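PDB 1U0K: gene product PA4716 from Pseudomonas aeruginosa, which is of uncertain function but, as a member of the PhzF family, probably acts as an isomerase or epimerase. Local coordinates for residues L10-E15 with G272-L277; G125-G130 with R158-G163; A39-L44 with F66-E71; D57-R62 with Q96-H101. One frame throughout, in Å; residues are numbered along the deposited sequence.

Interaction 1 (L10-E15 with G272-L277)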
loop_
_atom_site.group_PDB
_atom_site.type_symbol
_atom_site.label_atom_id
_atom_site.label_comp_id
_atom_site.label_asym_id
_atom_site.label_seq_id
_atom_site.Cartn_x
_atom_site.Cartn_y
_atom_site.Cartn_z
ATOM N N LEU A 10 -13.975 1.862 0.995
ATOM C CA LEU A 10 -14.646 2.185 2.249
ATOM C C LEU A 10 -13.614 2.508 3.313
ATOM O O LEU A 10 -12.471 2.086 3.217
ATOM C CB LEU A 10 -15.455 0.975 2.746
ATOM C CG LEU A 10 -16.820 0.703 2.125
ATOM C CD1 LEU A 10 -16.740 0.350 0.676
ATOM C CD2 LEU A 10 -17.507 -0.416 2.890
ATOM N N ASP A 11 -14.037 3.222 4.345
ATOM C CA ASP A 11 -13.258 3.335 5.573
ATOM C C ASP A 11 -14.008 2.696 6.721
ATOM O O ASP A 11 -15.189 2.964 6.915
ATOM C CB ASP A 11 -13.010 4.792 5.911
ATOM C CG ASP A 11 -12.028 5.431 4.989
ATOM O OD1 ASP A 11 -11.094 4.738 4.515
ATOM O OD2 ASP A 11 -12.118 6.628 4.675
ATOM N N VAL A 12 -13.304 1.872 7.490
ATOM C CA VAL A 12 -13.886 1.171 8.631
ATOM C C VAL A 12 -13.274 1.722 9.926
ATOM O O VAL A 12 -12.082 2.062 9.969
ATOM C CB VAL A 12 -13.636 -0.345 8.526
ATOM C CG1 VAL A 12 -14.324 -1.094 9.682
ATOM C CG2 VAL A 12 -14.115 -0.887 7.173
ATOM N N PHE A 13 -14.098 1.789 10.971
ATOM C CA PHE A 13 -13.768 2.499 12.218
ATOM C C PHE A 13 -13.555 3.986 11.932
ATOM O O PHE A 13 -12.569 4.597 12.366
ATOM C CB PHE A 13 -12.561 1.879 12.921
ATOM C CG PHE A 13 -12.713 0.403 13.214
ATOM C CD1 PHE A 13 -11.842 -0.522 12.657
ATOM C CD2 PHE A 13 -13.715 -0.055 14.054
ATOM C CE1 PHE A 13 -11.962 -1.869 12.925
ATOM C CE2 PHE A 13 -13.843 -1.415 14.329
ATOM C CZ PHE A 13 -12.967 -2.319 13.766
ATOM N N ALA A 14 -14.519 4.558 11.217
ATOM C CA ALA A 14 -14.424 5.895 10.644
ATOM C C ALA A 14 -15.774 6.591 10.745
ATOM O O ALA A 14 -16.760 6.150 10.153
ATOM C CB ALA A 14 -13.976 5.802 9.170
ATOM N N GLU A 15 -15.831 7.682 11.506
ATOM C CA GLU A 15 -17.050 8.469 11.598
ATOM C C GLU A 15 -17.121 9.540 10.513
ATOM O O GLU A 15 -18.188 10.092 10.273
ATOM C CB GLU A 15 -17.197 9.080 12.995
ATOM C CG GLU A 15 -17.221 8.005 14.070
ATOM C CD GLU A 15 -17.699 8.467 15.431
ATOM O OE1 GLU A 15 -17.131 7.980 16.441
ATOM O OE2 GLU A 15 -18.648 9.278 15.507
ATOM N N GLY A 272 -18.046 -0.814 14.686
ATOM C CA GLY A 272 -17.523 0.480 14.325
ATOM C C GLY A 272 -18.317 1.141 13.217
ATOM O O GLY A 272 -19.117 0.496 12.537
ATOM N N HIS A 273 -18.083 2.438 13.046
ATOM C CA HIS A 273 -18.661 3.199 11.956
ATOM C C HIS A 273 -17.940 2.912 10.635
ATOM O O HIS A 273 -16.741 2.621 10.614
ATOM C CB HIS A 273 -18.639 4.696 12.281
ATOM C CG HIS A 273 -19.542 5.073 13.414
ATOM N ND1 HIS A 273 -20.889 5.305 13.245
ATOM C CD2 HIS A 273 -19.294 5.245 14.734
ATOM C CE1 HIS A 273 -21.434 5.601 14.415
ATOM N NE2 HIS A 273 -20.485 5.581 15.332
ATOM N N VAL A 274 -18.692 2.988 9.545
ATOM C CA VAL A 274 -18.186 2.723 8.208
ATOM C C VAL A 274 -18.671 3.802 7.253
ATOM O O VAL A 274 -19.841 4.157 7.260
ATOM C CB VAL A 274 -18.657 1.345 7.694
ATOM C CG1 VAL A 274 -18.101 1.084 6.298
ATOM C CG2 VAL A 274 -18.252 0.232 8.671
ATOM N N GLN A 275 -17.754 4.322 6.443
ATOM C CA GLN A 275 -18.073 5.282 5.401
ATOM C C GLN A 275 -17.778 4.690 4.034
ATOM O O GLN A 275 -16.801 3.978 3.871
ATOM C CB GLN A 275 -17.222 6.540 5.569
ATOM C CG GLN A 275 -17.284 7.152 6.952
ATOM C CD GLN A 275 -18.696 7.520 7.389
ATOM O OE1 GLN A 275 -19.461 8.117 6.630
ATOM N NE2 GLN A 275 -19.039 7.163 8.615
ATOM N N LEU A 276 -18.606 5.026 3.052
ATOM C CA LEU A 276 -18.398 4.619 1.667
ATOM C C LEU A 276 -17.817 5.806 0.892
ATOM O O LEU A 276 -18.394 6.891 0.889
ATOM C CB LEU A 276 -19.712 4.165 1.047
ATOM C CG LEU A 276 -20.170 2.730 1.298
ATOM C CD1 LEU A 276 -20.402 2.475 2.770
ATOM C CD2 LEU A 276 -21.438 2.460 0.502
ATOM N N LEU A 277 -16.670 5.603 0.264
ATOM C CA LEU A 277 -15.931 6.696 -0.383
ATOM C C LEU A 277 -16.014 6.732 -1.904
ATOM O O LEU A 277 -16.051 7.821 -2.477
ATOM C CB LEU A 277 -14.458 6.635 0.016
ATOM C CG LEU A 277 -14.074 7.324 1.325
ATOM C CD1 LEU A 277 -14.762 6.756 2.548
ATOM C CD2 LEU A 277 -12.562 7.265 1.478
#

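Interaction 2 (G125-G130 with R158-G163)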
loop_
_atom_site.group_PDB
_atom_site.type_symbol
_atom_site.label_atom_id
_atom_site.label_comp_id
_atom_site.label_asym_id
_atom_site.label_seq_id
_atom_site.Cartn_x
_atom_site.Cartn_y
_atom_site.Cartn_z
ATOM N N GLY A 125 -17.687 -14.723 18.338
ATOM C CA GLY A 125 -17.735 -15.920 19.160
ATOM C C GLY A 125 -16.810 -15.776 20.349
ATOM O O GLY A 125 -16.299 -14.692 20.623
ATOM N N ARG A 126 -16.594 -16.860 21.080
ATOM C CA ARG A 126 -15.724 -16.781 22.247
ATOM C C ARG A 126 -14.275 -16.940 21.835
ATOM O O ARG A 126 -13.950 -17.695 20.925
ATOM C CB ARG A 126 -16.106 -17.791 23.329
ATOM C CG ARG A 126 -15.974 -19.248 22.984
ATOM C CD ARG A 126 -16.579 -20.139 24.068
ATOM N NE ARG A 126 -17.976 -19.793 24.369
ATOM C CZ ARG A 126 -19.034 -20.115 23.616
ATOM N NH1 ARG A 126 -18.895 -20.802 22.484
ATOM N NH2 ARG A 126 -20.248 -19.729 23.993
ATOM N N ALA A 127 -13.419 -16.195 22.510
ATOM C CA ALA A 127 -11.998 -16.224 22.235
ATOM C C ALA A 127 -11.402 -17.500 22.797
ATOM O O ALA A 127 -11.823 -17.978 23.854
ATOM C CB ALA A 127 -11.327 -15.011 22.838
ATOM N N GLU A 128 -10.439 -18.057 22.070
ATOM C CA GLU A 128 -9.687 -19.217 22.508
ATOM C C GLU A 128 -8.332 -18.757 23.033
ATOM O O GLU A 128 -7.575 -18.093 22.318
ATOM C CB GLU A 128 -9.502 -20.193 21.350
ATOM C CG GLU A 128 -9.160 -21.605 21.792
ATOM C CD GLU A 128 -8.828 -22.527 20.629
ATOM O OE1 GLU A 128 -9.563 -22.512 19.614
ATOM O OE2 GLU A 128 -7.829 -23.269 20.730
ATOM N N PHE A 129 -8.044 -19.098 24.288
ATOM C CA PHE A 129 -6.789 -18.747 24.940
ATOM C C PHE A 129 -5.806 -19.890 24.790
ATOM O O PHE A 129 -6.088 -21.016 25.192
ATOM C CB PHE A 129 -7.026 -18.425 26.420
ATOM C CG PHE A 129 -7.719 -17.118 26.638
ATOM C CD1 PHE A 129 -9.083 -16.998 26.403
ATOM C CD2 PHE A 129 -7.012 -16.001 27.041
ATOM C CE1 PHE A 129 -9.724 -15.796 26.586
ATOM C CE2 PHE A 129 -7.645 -14.797 27.223
ATOM C CZ PHE A 129 -9.009 -14.692 26.991
ATOM N N GLY A 130 -4.654 -19.597 24.197
ATOM C CA GLY A 130 -3.696 -20.610 23.814
ATOM C C GLY A 130 -2.434 -20.548 24.646
ATOM O O GLY A 130 -2.489 -20.417 25.871
ATOM N N ARG A 158 -0.010 -13.715 26.122
ATOM C CA ARG A 158 -0.711 -14.924 25.746
ATOM C C ARG A 158 -1.199 -14.875 24.327
ATOM O O ARG A 158 -1.467 -13.812 23.800
ATOM C CB ARG A 158 -1.893 -15.163 26.670
ATOM C CG ARG A 158 -1.459 -15.879 27.916
ATOM C CD ARG A 158 -2.525 -16.563 28.594
ATOM N NE ARG A 158 -2.838 -17.874 28.050
ATOM C CZ ARG A 158 -3.865 -18.575 28.489
ATOM N NH1 ARG A 158 -4.635 -18.067 29.442
ATOM N NH2 ARG A 158 -4.138 -19.769 28.003
ATOM N N VAL A 159 -1.305 -16.051 23.733
ATOM C CA VAL A 159 -1.872 -16.185 22.403
ATOM C C VAL A 159 -3.380 -16.249 22.587
ATOM O O VAL A 159 -3.881 -17.089 23.327
ATOM C CB VAL A 159 -1.354 -17.437 21.703
ATOM C CG1 VAL A 159 -1.984 -17.582 20.304
ATOM C CG2 VAL A 159 0.168 -17.383 21.608
ATOM N N VAL A 160 -4.099 -15.336 21.942
ATOM C CA VAL A 160 -5.557 -15.275 22.028
ATOM C C VAL A 160 -6.101 -15.140 20.610
ATOM O O VAL A 160 -5.511 -14.442 19.781
ATOM C CB VAL A 160 -6.031 -14.101 22.902
ATOM C CG1 VAL A 160 -7.534 -14.163 23.114
ATOM C CG2 VAL A 160 -5.313 -14.113 24.275
ATOM N N SER A 161 -7.222 -15.804 20.335
ATOM C CA SER A 161 -7.714 -15.954 18.963
ATOM C C SER A 161 -9.235 -16.013 18.886
ATOM O O SER A 161 -9.886 -16.674 19.689
ATOM C CB SER A 161 -7.157 -17.242 18.368
ATOM O OG SER A 161 -7.440 -17.336 16.979
ATOM N N THR A 162 -9.795 -15.303 17.914
ATOM C CA THR A 162 -11.172 -15.527 17.476
ATOM C C THR A 162 -11.169 -16.023 16.025
ATOM O O THR A 162 -12.169 -15.892 15.322
ATOM C CB THR A 162 -12.004 -14.246 17.598
ATOM O OG1 THR A 162 -11.341 -13.163 16.928
ATOM C CG2 THR A 162 -12.110 -13.787 19.034
ATOM N N GLY A 163 -10.054 -16.624 15.607
ATOM C CA GLY A 163 -9.839 -17.080 14.240
ATOM C C GLY A 163 -8.364 -17.025 13.884
ATOM O O GLY A 163 -7.704 -18.061 13.637
#

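Interaction 3 (A39-L44 with F66-E71)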
loop_
_atom_site.group_PDB
_atom_site.type_symbol
_atom_site.label_atom_id
_atom_site.label_comp_id
_atom_site.label_asym_id
_atom_site.label_seq_id
_atom_site.Cartn_x
_atom_site.Cartn_y
_atom_site.Cartn_z
ATOM N N ALA A 39 -4.089 -10.754 -6.833
ATOM C CA ALA A 39 -3.532 -9.732 -7.718
ATOM C C ALA A 39 -4.292 -8.409 -7.572
ATOM O O ALA A 39 -3.677 -7.349 -7.581
ATOM C CB ALA A 39 -3.520 -10.201 -9.157
ATOM N N TRP A 40 -5.619 -8.471 -7.444
ATOM C CA TRP A 40 -6.438 -7.262 -7.244
ATOM C C TRP A 40 -6.152 -6.643 -5.885
ATOM O O TRP A 40 -6.163 -5.420 -5.741
ATOM C CB TRP A 40 -7.943 -7.563 -7.391
ATOM C CG TRP A 40 -8.452 -7.373 -8.758
ATOM C CD1 TRP A 40 -8.818 -8.337 -9.643
ATOM C CD2 TRP A 40 -8.606 -6.129 -9.436
ATOM N NE1 TRP A 40 -9.231 -7.764 -10.822
ATOM C CE2 TRP A 40 -9.103 -6.406 -10.720
ATOM C CE3 TRP A 40 -8.402 -4.795 -9.074
ATOM C CZ2 TRP A 40 -9.388 -5.398 -11.646
ATOM C CZ3 TRP A 40 -8.674 -3.797 -10.000
ATOM C CH2 TRP A 40 -9.159 -4.106 -11.263
ATOM N N THR A 41 -5.883 -7.465 -4.877
ATOM C CA THR A 41 -5.534 -6.952 -3.553
ATOM C C THR A 41 -4.244 -6.126 -3.658
ATOM O O THR A 41 -4.140 -5.035 -3.091
ATOM C CB THR A 41 -5.384 -8.128 -2.571
ATOM O OG1 THR A 41 -6.643 -8.820 -2.460
ATOM C CG2 THR A 41 -5.092 -7.631 -1.162
ATOM N N ARG A 42 -3.268 -6.644 -4.395
ATOM C CA ARG A 42 -1.998 -5.946 -4.606
ATOM C C ARG A 42 -2.187 -4.699 -5.462
ATOM O O ARG A 42 -1.482 -3.701 -5.279
ATOM C CB ARG A 42 -0.973 -6.893 -5.217
ATOM C CG ARG A 42 -0.445 -7.867 -4.198
ATOM C CD ARG A 42 0.243 -9.079 -4.781
ATOM N NE ARG A 42 0.649 -9.957 -3.692
ATOM C CZ ARG A 42 1.092 -11.202 -3.841
ATOM N NH1 ARG A 42 1.206 -11.741 -5.045
ATOM N NH2 ARG A 42 1.428 -11.908 -2.771
ATOM N N GLU A 43 -3.140 -4.745 -6.383
ATOM C CA GLU A 43 -3.470 -3.583 -7.209
ATOM C C GLU A 43 -3.973 -2.418 -6.356
ATOM O O GLU A 43 -3.501 -1.290 -6.505
ATOM C CB GLU A 43 -4.539 -3.949 -8.234
ATOM C CG GLU A 43 -4.859 -2.859 -9.237
ATOM C CD GLU A 43 -3.741 -2.595 -10.209
ATOM O OE1 GLU A 43 -3.735 -1.500 -10.790
ATOM O OE2 GLU A 43 -2.889 -3.489 -10.436
ATOM N N LEU A 44 -4.916 -2.687 -5.463
ATOM C CA LEU A 44 -5.590 -1.618 -4.744
ATOM C C LEU A 44 -4.822 -1.137 -3.517
ATOM O O LEU A 44 -5.067 -0.032 -3.039
ATOM C CB LEU A 44 -7.008 -2.047 -4.388
ATOM C CG LEU A 44 -7.885 -2.340 -5.607
ATOM C CD1 LEU A 44 -9.311 -2.619 -5.180
ATOM C CD2 LEU A 44 -7.814 -1.191 -6.631
ATOM N N PHE A 66 -7.934 -10.996 1.796
ATOM C CA PHE A 66 -6.518 -11.026 1.490
ATOM C C PHE A 66 -5.808 -9.794 2.008
ATOM O O PHE A 66 -6.331 -8.681 1.928
ATOM C CB PHE A 66 -6.288 -11.076 -0.013
ATOM C CG PHE A 66 -6.739 -12.348 -0.665
ATOM C CD1 PHE A 66 -8.073 -12.560 -0.942
ATOM C CD2 PHE A 66 -5.812 -13.312 -1.038
ATOM C CE1 PHE A 66 -8.475 -13.737 -1.556
ATOM C CE2 PHE A 66 -6.215 -14.492 -1.644
ATOM C CZ PHE A 66 -7.542 -14.699 -1.899
ATOM N N THR A 67 -4.592 -10.001 2.501
ATOM C CA THR A 67 -3.623 -8.914 2.616
ATOM C C THR A 67 -2.756 -8.913 1.364
ATOM O O THR A 67 -2.902 -9.753 0.497
ATOM C CB THR A 67 -2.725 -9.058 3.855
ATOM O OG1 THR A 67 -1.884 -10.206 3.690
ATOM C CG2 THR A 67 -3.511 -9.283 5.110
ATOM N N LEU A 68 -1.807 -7.992 1.287
ATOM C CA LEU A 68 -0.897 -7.985 0.156
ATOM C C LEU A 68 0.035 -9.193 0.197
ATOM O O LEU A 68 0.639 -9.526 -0.814
ATOM C CB LEU A 68 -0.101 -6.674 0.081
ATOM C CG LEU A 68 -0.805 -5.626 -0.780
ATOM C CD1 LEU A 68 -1.966 -5.002 -0.051
ATOM C CD2 LEU A 68 0.153 -4.554 -1.249
ATOM N N GLU A 69 0.131 -9.853 1.349
ATOM C CA GLU A 69 1.010 -11.018 1.496
ATOM C C GLU A 69 0.317 -12.343 1.192
ATOM O O GLU A 69 0.904 -13.214 0.536
ATOM C CB GLU A 69 1.603 -11.045 2.910
ATOM C CG GLU A 69 2.748 -10.056 3.107
ATOM C CD GLU A 69 2.321 -8.694 3.619
ATOM O OE1 GLU A 69 1.141 -8.307 3.453
ATOM O OE2 GLU A 69 3.190 -7.995 4.193
ATOM N N GLU A 70 -0.919 -12.504 1.654
ATOM C CA GLU A 70 -1.554 -13.823 1.677
ATOM C C GLU A 70 -3.049 -13.728 1.963
ATOM O O GLU A 70 -3.542 -12.694 2.391
ATOM C CB GLU A 70 -0.907 -14.663 2.789
ATOM C CG GLU A 70 -1.223 -14.132 4.193
ATOM C CD GLU A 70 -0.217 -14.542 5.249
ATOM O OE1 GLU A 70 0.003 -13.758 6.218
ATOM O OE2 GLU A 70 0.339 -15.652 5.105
ATOM N N GLU A 71 -3.751 -14.841 1.790
ATOM C CA GLU A 71 -5.126 -14.951 2.250
ATOM C C GLU A 71 -5.172 -15.121 3.774
ATOM O O GLU A 71 -4.349 -15.838 4.345
ATOM C CB GLU A 71 -5.831 -16.119 1.559
ATOM C CG GLU A 71 -7.312 -16.125 1.861
ATOM C CD GLU A 71 -8.075 -17.205 1.133
ATOM O OE1 GLU A 71 -7.460 -17.945 0.339
ATOM O OE2 GLU A 71 -9.294 -17.285 1.365
#

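Interaction 4 (D57-R62 with Q96-H101)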
loop_
_atom_site.group_PDB
_atom_site.type_symbol
_atom_site.label_atom_id
_atom_site.label_comp_id
_atom_site.label_asym_id
_atom_site.label_seq_id
_atom_site.Cartn_x
_atom_site.Cartn_y
_atom_site.Cartn_z
ATOM N N ASP A 57 -29.169 -17.062 -0.930
ATOM C CA ASP A 57 -29.707 -16.369 0.236
ATOM C C ASP A 57 -29.234 -14.909 0.144
ATOM O O ASP A 57 -28.034 -14.658 0.207
ATOM C CB ASP A 57 -29.176 -17.057 1.498
ATOM C CG ASP A 57 -29.595 -16.381 2.802
ATOM O OD1 ASP A 57 -30.153 -15.266 2.796
ATOM O OD2 ASP A 57 -29.380 -16.918 3.906
ATOM N N PRO A 58 -30.150 -13.952 -0.003
ATOM C CA PRO A 58 -29.754 -12.544 -0.189
ATOM C C PRO A 58 -29.091 -11.903 1.034
ATOM O O PRO A 58 -28.533 -10.810 0.887
ATOM C CB PRO A 58 -31.079 -11.844 -0.523
ATOM C CG PRO A 58 -32.113 -12.704 0.076
ATOM C CD PRO A 58 -31.614 -14.123 -0.030
ATOM N N ARG A 59 -29.146 -12.549 2.195
ATOM C CA ARG A 59 -28.505 -12.037 3.407
ATOM C C ARG A 59 -27.251 -12.821 3.792
ATOM O O ARG A 59 -26.683 -12.576 4.857
ATOM C CB ARG A 59 -29.482 -12.062 4.585
ATOM C CG ARG A 59 -30.703 -11.193 4.399
ATOM C CD ARG A 59 -31.502 -11.015 5.671
ATOM N NE ARG A 59 -32.494 -9.953 5.564
ATOM C CZ ARG A 59 -32.222 -8.650 5.567
ATOM N NH1 ARG A 59 -30.967 -8.200 5.693
ATOM N NH2 ARG A 59 -33.227 -7.785 5.453
ATOM N N ALA A 60 -26.821 -13.754 2.945
ATOM C CA ALA A 60 -25.631 -14.559 3.217
ATOM C C ALA A 60 -24.671 -14.610 2.028
ATOM O O ALA A 60 -25.075 -14.751 0.888
ATOM C CB ALA A 60 -26.023 -15.980 3.656
ATOM N N PHE A 61 -23.380 -14.434 2.309
ATOM C CA PHE A 61 -22.339 -14.406 1.293
ATOM C C PHE A 61 -21.145 -15.170 1.789
ATOM O O PHE A 61 -20.835 -15.124 2.973
ATOM C CB PHE A 61 -21.912 -12.954 1.006
ATOM C CG PHE A 61 -23.001 -12.123 0.436
ATOM C CD1 PHE A 61 -24.010 -11.642 1.247
ATOM C CD2 PHE A 61 -23.038 -11.832 -0.914
ATOM C CE1 PHE A 61 -25.052 -10.904 0.719
ATOM C CE2 PHE A 61 -24.078 -11.063 -1.442
ATOM C CZ PHE A 61 -25.074 -10.608 -0.629
ATOM N N ARG A 62 -20.458 -15.855 0.892
ATOM C CA ARG A 62 -19.120 -16.315 1.210
ATOM C C ARG A 62 -18.167 -15.145 1.024
ATOM O O ARG A 62 -18.393 -14.268 0.184
ATOM C CB ARG A 62 -18.706 -17.480 0.329
ATOM C CG ARG A 62 -19.555 -18.729 0.509
ATOM C CD ARG A 62 -19.112 -19.879 -0.379
ATOM N NE ARG A 62 -19.523 -19.683 -1.770
ATOM C CZ ARG A 62 -18.787 -19.974 -2.843
ATOM N NH1 ARG A 62 -17.560 -20.484 -2.729
ATOM N NH2 ARG A 62 -19.285 -19.752 -4.055
ATOM N N GLN A 96 -30.280 -4.214 9.595
ATOM C CA GLN A 96 -30.152 -5.343 8.684
ATOM C C GLN A 96 -29.224 -6.367 9.313
ATOM O O GLN A 96 -28.293 -5.997 10.029
ATOM C CB GLN A 96 -29.575 -4.879 7.345
ATOM C CG GLN A 96 -30.387 -3.798 6.654
ATOM C CD GLN A 96 -31.754 -4.276 6.210
ATOM O OE1 GLN A 96 -31.839 -5.380 5.641
ATOM N NE2 GLN A 96 -32.755 -3.551 6.435
ATOM N N HIS A 97 -29.494 -7.641 9.045
ATOM C CA HIS A 97 -28.685 -8.753 9.519
ATOM C C HIS A 97 -28.095 -9.520 8.339
ATOM O O HIS A 97 -28.728 -9.667 7.302
ATOM C CB HIS A 97 -29.524 -9.690 10.391
ATOM C CG HIS A 97 -30.053 -9.037 11.625
ATOM N ND1 HIS A 97 -31.176 -8.238 11.621
ATOM C CD2 HIS A 97 -29.612 -9.064 12.904
ATOM C CE1 HIS A 97 -31.402 -7.799 12.847
ATOM N NE2 HIS A 97 -30.468 -8.286 13.644
ATOM N N TRP A 98 -26.863 -9.985 8.516
ATOM C CA TRP A 98 -26.072 -10.618 7.468
ATOM C C TRP A 98 -25.324 -11.802 8.045
ATOM O O TRP A 98 -25.012 -11.825 9.229
ATOM C CB TRP A 98 -25.039 -9.628 6.906
ATOM C CG TRP A 98 -25.602 -8.312 6.587
ATOM C CD1 TRP A 98 -25.514 -7.172 7.331
ATOM C CD2 TRP A 98 -26.365 -7.978 5.426
ATOM N NE1 TRP A 98 -26.182 -6.153 6.702
ATOM C CE2 TRP A 98 -26.708 -6.618 5.527
ATOM C CE3 TRP A 98 -26.789 -8.693 4.302
ATOM C CZ2 TRP A 98 -27.473 -5.962 4.557
ATOM C CZ3 TRP A 98 -27.555 -8.038 3.344
ATOM C CH2 TRP A 98 -27.880 -6.692 3.478
ATOM N N THR A 99 -25.023 -12.780 7.203
ATOM C CA THR A 99 -24.126 -13.866 7.565
ATOM C C THR A 99 -23.030 -13.941 6.529
ATOM O O THR A 99 -23.305 -14.069 5.336
ATOM C CB THR A 99 -24.880 -15.196 7.619
ATOM O OG1 THR A 99 -25.956 -15.089 8.563
ATOM C CG2 THR A 99 -23.981 -16.311 8.151
ATOM N N LEU A 100 -21.784 -13.852 6.971
ATOM C CA LEU A 100 -20.651 -13.999 6.072
ATOM C C LEU A 100 -19.892 -15.283 6.385
ATOM O O LEU A 100 -19.524 -15.531 7.523
ATOM C CB LEU A 100 -19.735 -12.769 6.147
ATOM C CG LEU A 100 -20.401 -11.461 5.728
ATOM C CD1 LEU A 100 -19.433 -10.300 5.907
ATOM C CD2 LEU A 100 -20.904 -11.519 4.294
ATOM N N HIS A 101 -19.662 -16.091 5.359
ATOM C CA HIS A 101 -19.028 -17.393 5.523
ATOM C C HIS A 101 -17.578 -17.328 5.092
ATOM O O HIS A 101 -17.282 -17.074 3.934
ATOM C CB HIS A 101 -19.777 -18.452 4.708
ATOM C CG HIS A 101 -21.145 -18.734 5.230
ATOM N ND1 HIS A 101 -21.367 -19.500 6.357
ATOM C CD2 HIS A 101 -22.363 -18.336 4.798
ATOM C CE1 HIS A 101 -22.668 -19.559 6.592
ATOM N NE2 HIS A 101 -23.294 -18.862 5.660
HETATM O O HOH W 1 -28.067 -14.048 7.259
#

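Interaction 1 (L10-E15 with G272-L277)
Q275 turns its side chain back toward the residues that follow strand 10-12: a bend at chi2 (-58°) brings CD over to A14, and NE2 donates to A14 O at 2.9 Å, close to the plane of its own amide. H273 and E15 cross obliquely, E15 CG lying 3.5 Å from H273 CD2, carboxylate and imidazole planes 31° apart; E15 OE1 forms a salt bridge with R257. The backbones form an antiparallel pair of strands in the PhzF fold, joining the N-terminal strand to the long strand 267-282. D11 and Q275 are the hydrogen-bonded pair, D11 N reaching Q275 O at 2.9 Å. On the face carrying L10, V12, V274 and L276, which helix 78-90 covers, L10 and L276 run alongside each other with their tips in the same direction, and L10 CD2 meets V274 CG1 at 3.8 Å. On the other face the L277 side chain crosses that of D11 at about a right angle, both its methyls against the carboxylate, CD2 3.3 Å from D11 OD2.

Interaction 2 (G125-G130 with R158-G163)
The F129 ring carries V160 CG1 over the centre of one face, a CH-pi contact 4.2 Å from the centroid and 11° off the normal. The two side chains run side by side from a non-hydrogen-bonded pair, and V160 CG2 touches F129 CD2. The R158 guanidinium, turned 49° from the ring, has F129 CB over one face near its rim and G130 O at its edge. The bend at chi3 (82°) swings NE back, and NH2 donates to G130 O at 2.8 Å, in the guanidinium plane and on a lone pair of the carbonyl; NE gives only a weak second bond. NH1 bonds to the hydroxyl of Y235, so the oxygens that hold this cation here are neutral ones. A127 CB extends the apolar face against V160 CG1 at 3.9 Å, and helix 222-234 packs on it. Backbone bonds such as E128 N to S161 O, 2.8 Å, make this a short antiparallel strand pair of the PhzF fold, adding strand 158-161 to the end of strand 117-129.

Interaction 3 (A39-L44 with F66-E71)
R42 reaches from its helix to grip one backbone oxygen side-on: NE and NH2 both donate to L68 O, at 2.9 and 3.2 Å, and this oxygen lies within 1° of the guanidinium plane. The contact joins the C-terminal part of helix 34-44 to the turn that follows strand 60-67 in the PhzF fold, beside E48, the predicted active-site residue, whose side chain lies about 4 Å from that of T67. The chain of R42 is extended from CG to NE, which carries the guanidinium past the L68 side chain; the two side chains pass each other with opposite headings. L68 CD1 rests 3.7 Å from T41 O. T41 faces the strand itself, crossing F66 at about a right angle. With CG2 anti to the backbone N (chi1 of OG1 -62°), that methyl lies against T67 O, while OG1 touches F66 CB and is hydrogen-bonded within the helix to M37 O. E253 of the second subunit makes at most a long, weak ion pair with R42 NH1. The turn also holds itself together, for T67 OG1 accepts from E69 N in an ST turn, at 3.1 Å, and from E70 N at 3.2 Å.

Interaction 4 (D57-R62 with Q96-H101)
R59 grips Q96 end-on: NH1 and NH2 donate to Q96 OE1, at 3.0 and 2.8 Å, from the same face of the amide plane, with the oxygen in the guanidinium plane. NH1 also donates to H97 O at 3.1 Å. NH1 lies over one face of the W98 ring toward its rim; R59 CZ is 5.4 Å from the centroid of the six-membered ring, a long cation-pi pair, weak at most. Extended from CG to NE, the R59 side chain runs back alongside strand 96-101, against its direction, to meet the Q96 side chain at about a right angle. Q96 NE2 bonds to N94 O and W98 NE1 to S111 OG, while a type I turn from D57 to A60 fixes the R59 backbone, D57 OD1 accepting from R59 N as an Asx turn. The two segments lie on the parallel strands of a beta-alpha-beta unit, 60-67 and 96-101, joined through helix 78-90; T99 N bonds to R59 O, and F61 CB meets L100 CD2 on the helix side. A water bridges R59 O and T99 OG1. With neutral acceptors across the contact and R90 NE close to NH2, the R59 cation is probably stabilised by dipoles more than by a counter-charge.

Along the chain, interactions 3 and 4 cross, their segments alternating, and both draw on strand 60-67, interaction 4 at its start and interaction 3 at its end, with centres about 23 Å apart. Interaction 2 follows them in series, and all three are nested inside the loop closed by interaction 1, which brings the two ends of the chain together. Interactions 1 and 2, centres about 26 Å apart, lie on opposite sides of the chain's centre, yet strands 267-282 and 117-129 are neighbours and connect them. Interactions 1 and 3 both touch the second subunit: E43, within 39-44, packs on L277 of that chain, linking both contacts to the dimer interface.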